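Local coordinates for protein probable 3-hydroxybutyryl-CoA dehydrogenase (Escherichia coli, PDB 3MOG) that catalyses the NAD-dependent oxidation of 3-hydroxyadipyl-CoA to 3-oxoadipyl-CoA in the degradation of phenylacetate, at residues A25-A38 against T69-L82. Residues are numbered along the deposited sequence; the frame is centred on the assembly and turned at random.
Sequences ASHGHQVLLYDISA and TLKRLIPVTDIHAL
Bent at its third torsion (chi3 -73°), Arg-72 brings its guanidinium to the C-terminal end of helix 15-26, where NE donates to Ala-25 O (3.0 Å), in the carbonyl plane but with a bent N-H...O angle of 130°. NH2 adds a weak bond to the same oxygen, which also accepts from Gly-28 N. In the turn that follows, Gly-28 CA sits over the centre of one guanidinium face, 3.6 Å above it. At the other end, Tyr-34 sets CG opposite its own N (chi1 170°), laying the ring beside the 77-79 turn: Ile-79 CG2 lies over one face, 4.2 Å from the centroid, and Thr-77 O meets the edge at CE2 (3.4 Å). Strands 31-34 and 73-76 pair in parallel along the contact. Ile-74 N hydrogen-bonds to Val-31 O (2.8 Å) and Val-76 N to Leu-33 O (3.0 Å). On the face bearing Leu-32 and Tyr-34, Leu-82 CD2 fits against both CB atoms, while Leu-32 CD2 touches Val-76 CG1 (4.0 Å). The other face packs Val-31 and Leu-73 on Ala-21 of helix 15-26. Strand 31-34 lies between 8-11 and 73-76, the latter outermost within this chain, in the 3-2-1-4 order characteristic of a Rossmann-type NAD-binding domain.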
loop_
_atom_site.group_PDB
_atom_site.type_symbol
_atom_site.label_atom_id
_atom_site.label_comp_id
_atom_site.label_asym_id
_atom_site.label_seq_id
_atom_site.Cartn_x
_atom_site.Cartn_y
_atom_site.Cartn_z
ATOM N N ALA C 25 39.377 19.499 -11.937
ATOM C CA ALA C 25 40.711 19.847 -12.461
ATOM C C ALA C 25 40.670 20.900 -13.570
ATOM O O ALA C 25 41.569 21.735 -13.657
ATOM C CB ALA C 25 41.447 18.614 -12.945
ATOM N N SER C 26 39.627 20.870 -14.402
ATOM C CA SER C 26 39.502 21.843 -15.499
ATOM C C SER C 26 39.235 23.264 -15.001
ATOM O O SER C 26 39.320 24.207 -15.770
ATOM C CB SER C 26 38.466 21.405 -16.554
ATOM O OG SER C 26 37.146 21.770 -16.191
ATOM N N HIS C 27 38.950 23.398 -13.705
ATOM C CA HIS C 27 38.659 24.682 -13.086
ATOM C C HIS C 27 39.702 25.113 -12.043
ATOM O O HIS C 27 39.427 25.972 -11.196
ATOM C CB HIS C 27 37.241 24.683 -12.486
ATOM C CG HIS C 27 36.152 24.725 -13.513
ATOM N ND1 HIS C 27 35.563 23.587 -14.020
ATOM C CD2 HIS C 27 35.545 25.769 -14.127
ATOM C CE1 HIS C 27 34.648 23.925 -14.912
ATOM N NE2 HIS C 27 34.610 25.244 -14.988
ATOM N N GLY C 28 40.891 24.517 -12.102
ATOM C CA GLY C 28 42.031 25.006 -11.322
ATOM C C GLY C 28 42.318 24.272 -10.032
ATOM O O GLY C 28 43.202 24.669 -9.270
ATOM N N HIS C 29 41.590 23.190 -9.782
ATOM C CA HIS C 29 41.806 22.418 -8.567
ATOM C C HIS C 29 42.762 21.263 -8.771
ATOM O O HIS C 29 42.674 20.528 -9.754
ATOM C CB HIS C 29 40.480 21.902 -8.002
ATOM C CG HIS C 29 39.527 22.994 -7.644
ATOM N ND1 HIS C 29 39.460 23.534 -6.380
ATOM C CD2 HIS C 29 38.629 23.676 -8.392
ATOM C CE1 HIS C 29 38.548 24.488 -6.358
ATOM N NE2 HIS C 29 38.034 24.601 -7.568
ATOM N N GLN C 30 43.677 21.121 -7.819
ATOM C CA GLN C 30 44.462 19.912 -7.670
ATOM C C GLN C 30 43.488 18.792 -7.282
ATOM O O GLN C 30 42.734 18.924 -6.312
ATOM C CB GLN C 30 45.550 20.134 -6.608
ATOM C CG GLN C 30 46.418 18.924 -6.305
ATOM C CD GLN C 30 47.898 19.271 -6.281
ATOM O OE1 GLN C 30 48.598 19.007 -5.298
ATOM N NE2 GLN C 30 48.385 19.863 -7.378
ATOM N N VAL C 31 43.474 17.719 -8.070
ATOM C CA VAL C 31 42.549 16.614 -7.839
ATOM C C VAL C 31 43.260 15.319 -7.463
ATOM O O VAL C 31 44.045 14.780 -8.241
ATOM C CB VAL C 31 41.601 16.367 -9.041
ATOM C CG1 VAL C 31 40.684 15.156 -8.783
ATOM C CG2 VAL C 31 40.770 17.609 -9.319
ATOM N N LEU C 32 42.970 14.832 -6.260
ATOM C CA LEU C 32 43.426 13.519 -5.834
ATOM C C LEU C 32 42.379 12.495 -6.237
ATOM O O LEU C 32 41.313 12.425 -5.632
ATOM C CB LEU C 32 43.650 13.498 -4.321
ATOM C CG LEU C 32 44.673 14.504 -3.766
ATOM C CD1 LEU C 32 44.615 14.568 -2.255
ATOM C CD2 LEU C 32 46.087 14.196 -4.218
ATOM N N LEU C 33 42.667 11.725 -7.278
ATOM C CA LEU C 33 41.752 10.691 -7.736
ATOM C C LEU C 33 42.099 9.343 -7.077
ATOM O O LEU C 33 43.112 8.730 -7.402
ATOM C CB LEU C 33 41.781 10.588 -9.265
ATOM C CG LEU C 33 40.786 9.662 -9.993
ATOM C CD1 LEU C 33 39.315 10.046 -9.749
ATOM C CD2 LEU C 33 41.081 9.697 -11.478
ATOM N N TYR C 34 41.254 8.902 -6.149
ATOM C CA TYR C 34 41.524 7.731 -5.322
ATOM C C TYR C 34 40.750 6.491 -5.739
ATOM O O TYR C 34 39.532 6.533 -5.912
ATOM C CB TYR C 34 41.231 8.034 -3.842
ATOM C CG TYR C 34 41.259 6.809 -2.935
ATOM C CD1 TYR C 34 40.075 6.227 -2.471
ATOM C CD2 TYR C 34 42.470 6.226 -2.549
ATOM C CE1 TYR C 34 40.094 5.107 -1.648
ATOM C CE2 TYR C 34 42.496 5.096 -1.717
ATOM C CZ TYR C 34 41.307 4.548 -1.276
ATOM O OH TYR C 34 41.325 3.438 -0.466
ATOM N N ASP C 35 41.487 5.390 -5.878
ATOM C CA ASP C 35 40.950 4.041 -6.016
ATOM C C ASP C 35 42.051 3.090 -5.545
ATOM O O ASP C 35 43.238 3.437 -5.620
ATOM C CB ASP C 35 40.589 3.743 -7.472
ATOM C CG ASP C 35 39.643 2.563 -7.619
ATOM O OD1 ASP C 35 39.440 1.803 -6.645
ATOM O OD2 ASP C 35 39.091 2.394 -8.723
ATOM N N ILE C 36 41.663 1.906 -5.061
ATOM C CA ILE C 36 42.642 0.900 -4.615
ATOM C C ILE C 36 43.409 0.240 -5.772
ATOM O O ILE C 36 44.540 -0.216 -5.590
ATOM C CB ILE C 36 42.016 -0.191 -3.706
ATOM C CG1 ILE C 36 40.769 -0.800 -4.362
ATOM C CG2 ILE C 36 41.709 0.377 -2.306
ATOM C CD1 ILE C 36 40.552 -2.267 -4.032
ATOM N N SER C 37 42.795 0.195 -6.951
ATOM C CA SER C 37 43.422 -0.377 -8.143
ATOM C C SER C 37 44.120 0.708 -8.972
ATOM O O SER C 37 43.479 1.665 -9.435
ATOM C CB SER C 37 42.383 -1.120 -8.985
ATOM O OG SER C 37 42.914 -1.470 -10.248
ATOM N N ALA C 38 45.434 0.554 -9.148
ATOM C CA ALA C 38 46.251 1.497 -9.917
ATOM C C ALA C 38 46.012 1.401 -11.430
ATOM O O ALA C 38 46.173 2.395 -12.149
ATOM C CB ALA C 38 47.738 1.318 -9.588
ATOM N N THR C 69 44.972 21.123 -16.992
ATOM C CA THR C 69 43.987 20.188 -16.437
ATOM C C THR C 69 44.593 18.815 -16.154
ATOM O O THR C 69 44.486 18.317 -15.031
ATOM C CB THR C 69 42.762 20.035 -17.359
ATOM O OG1 THR C 69 42.178 21.324 -17.578
ATOM C CG2 THR C 69 41.703 19.090 -16.740
ATOM N N LEU C 70 45.254 18.236 -17.156
ATOM C CA LEU C 70 45.834 16.882 -17.041
ATOM C C LEU C 70 46.893 16.762 -15.955
ATOM O O LEU C 70 46.968 15.742 -15.264
ATOM C CB LEU C 70 46.407 16.417 -18.376
ATOM C CG LEU C 70 45.342 16.404 -19.471
ATOM C CD1 LEU C 70 45.945 16.110 -20.832
ATOM C CD2 LEU C 70 44.221 15.427 -19.126
ATOM N N LYS C 71 47.681 17.823 -15.799
ATOM C CA LYS C 71 48.716 17.905 -14.772
ATOM C C LYS C 71 48.135 17.933 -13.348
ATOM O O LYS C 71 48.805 17.535 -12.398
ATOM C CB LYS C 71 49.579 19.149 -15.021
ATOM C CG LYS C 71 51.042 19.017 -14.636
ATOM C CD LYS C 71 51.934 19.871 -15.557
ATOM C CE LYS C 71 52.249 19.153 -16.881
ATOM N NZ LYS C 71 52.666 20.081 -17.976
ATOM N N ARG C 72 46.898 18.403 -13.200
ATOM C CA ARG C 72 46.276 18.501 -11.878
ATOM C C ARG C 72 45.634 17.186 -11.421
ATOM O O ARG C 72 45.242 17.055 -10.266
ATOM C CB ARG C 72 45.295 19.688 -11.806
ATOM C CG ARG C 72 46.008 21.047 -11.790
ATOM C CD ARG C 72 45.071 22.242 -11.709
ATOM N NE ARG C 72 44.359 22.501 -12.959
ATOM C CZ ARG C 72 44.435 23.629 -13.667
ATOM N NH1 ARG C 72 45.209 24.634 -13.271
ATOM N NH2 ARG C 72 43.722 23.759 -14.779
ATOM N N LEU C 73 45.559 16.210 -12.323
ATOM C CA LEU C 73 44.999 14.900 -12.002
ATOM C C LEU C 73 46.033 13.967 -11.387
ATOM O O LEU C 73 46.823 13.353 -12.099
ATOM C CB LEU C 73 44.372 14.252 -13.246
ATOM C CG LEU C 73 43.075 14.890 -13.762
ATOM C CD1 LEU C 73 42.771 14.422 -15.172
ATOM C CD2 LEU C 73 41.896 14.602 -12.819
ATOM N N ILE C 74 46.011 13.859 -10.063
ATOM C CA ILE C 74 46.975 13.027 -9.341
ATOM C C ILE C 74 46.346 11.709 -8.847
ATOM O O ILE C 74 45.534 11.724 -7.923
ATOM C CB ILE C 74 47.628 13.809 -8.169
ATOM C CG1 ILE C 74 48.078 15.202 -8.643
ATOM C CG2 ILE C 74 48.798 13.002 -7.572
ATOM C CD1 ILE C 74 48.735 16.051 -7.588
ATOM N N PRO C 75 46.711 10.570 -9.477
ATOM C CA PRO C 75 46.199 9.268 -9.029
ATOM C C PRO C 75 46.855 8.817 -7.732
ATOM O O PRO C 75 48.083 8.847 -7.601
ATOM C CB PRO C 75 46.556 8.319 -10.174
ATOM C CG PRO C 75 47.719 8.963 -10.876
ATOM C CD PRO C 75 47.608 10.452 -10.644
ATOM N N VAL C 76 46.026 8.441 -6.766
ATOM C CA VAL C 76 46.496 8.004 -5.454
ATOM C C VAL C 76 45.833 6.691 -5.072
ATOM O O VAL C 76 44.664 6.443 -5.417
ATOM C CB VAL C 76 46.285 9.082 -4.329
ATOM C CG1 VAL C 76 47.074 10.362 -4.629
ATOM C CG2 VAL C 76 44.816 9.416 -4.123
ATOM N N THR C 77 46.592 5.854 -4.365
ATOM C CA THR C 77 46.142 4.531 -3.914
ATOM C C THR C 77 46.131 4.473 -2.382
ATOM O O THR C 77 45.577 3.555 -1.776
ATOM C CB THR C 77 47.047 3.418 -4.480
ATOM O OG1 THR C 77 47.318 3.677 -5.860
ATOM C CG2 THR C 77 46.376 2.063 -4.380
ATOM N N ASP C 78 46.742 5.474 -1.764
ATOM C CA ASP C 78 46.778 5.584 -0.308
ATOM C C ASP C 78 45.722 6.596 0.174
ATOM O O ASP C 78 45.784 7.786 -0.161
ATOM C CB ASP C 78 48.191 5.979 0.145
ATOM C CG ASP C 78 48.324 6.095 1.660
ATOM O OD1 ASP C 78 47.694 5.304 2.396
ATOM O OD2 ASP C 78 49.077 6.982 2.116
ATOM N N ILE C 79 44.762 6.108 0.963
ATOM C CA ILE C 79 43.656 6.928 1.501
ATOM C C ILE C 79 44.145 8.090 2.360
ATOM O O ILE C 79 43.450 9.100 2.496
ATOM C CB ILE C 79 42.659 6.107 2.373
ATOM C CG1 ILE C 79 42.966 4.598 2.332
ATOM C CG2 ILE C 79 41.211 6.445 2.001
ATOM C CD1 ILE C 79 43.915 4.106 3.455
ATOM N N HIS C 80 45.341 7.928 2.927
ATOM C CA HIS C 80 45.951 8.933 3.789
ATOM C C HIS C 80 46.399 10.171 3.038
ATOM O O HIS C 80 46.505 11.240 3.631
ATOM C CB HIS C 80 47.118 8.337 4.576
ATOM C CG HIS C 80 46.689 7.401 5.660
ATOM N ND1 HIS C 80 46.328 7.837 6.917
ATOM C CD2 HIS C 80 46.554 6.053 5.672
ATOM C CE1 HIS C 80 45.987 6.796 7.657
ATOM N NE2 HIS C 80 46.119 5.702 6.928
ATOM N N ALA C 81 46.643 10.026 1.737
ATOM C CA ALA C 81 46.984 11.163 0.879
ATOM C C ALA C 81 45.838 12.170 0.786
ATOM O O ALA C 81 46.073 13.357 0.553
ATOM C CB ALA C 81 47.401 10.693 -0.508
ATOM N N LEU C 82 44.607 11.709 1.011
ATOM C CA LEU C 82 43.444 12.604 1.016
ATOM C C LEU C 82 43.326 13.492 2.273
ATOM O O LEU C 82 42.322 14.199 2.438
ATOM C CB LEU C 82 42.132 11.828 0.798
ATOM C CG LEU C 82 41.979 10.702 -0.229
ATOM C CD1 LEU C 82 40.501 10.333 -0.321
ATOM C CD2 LEU C 82 42.509 11.067 -1.600
#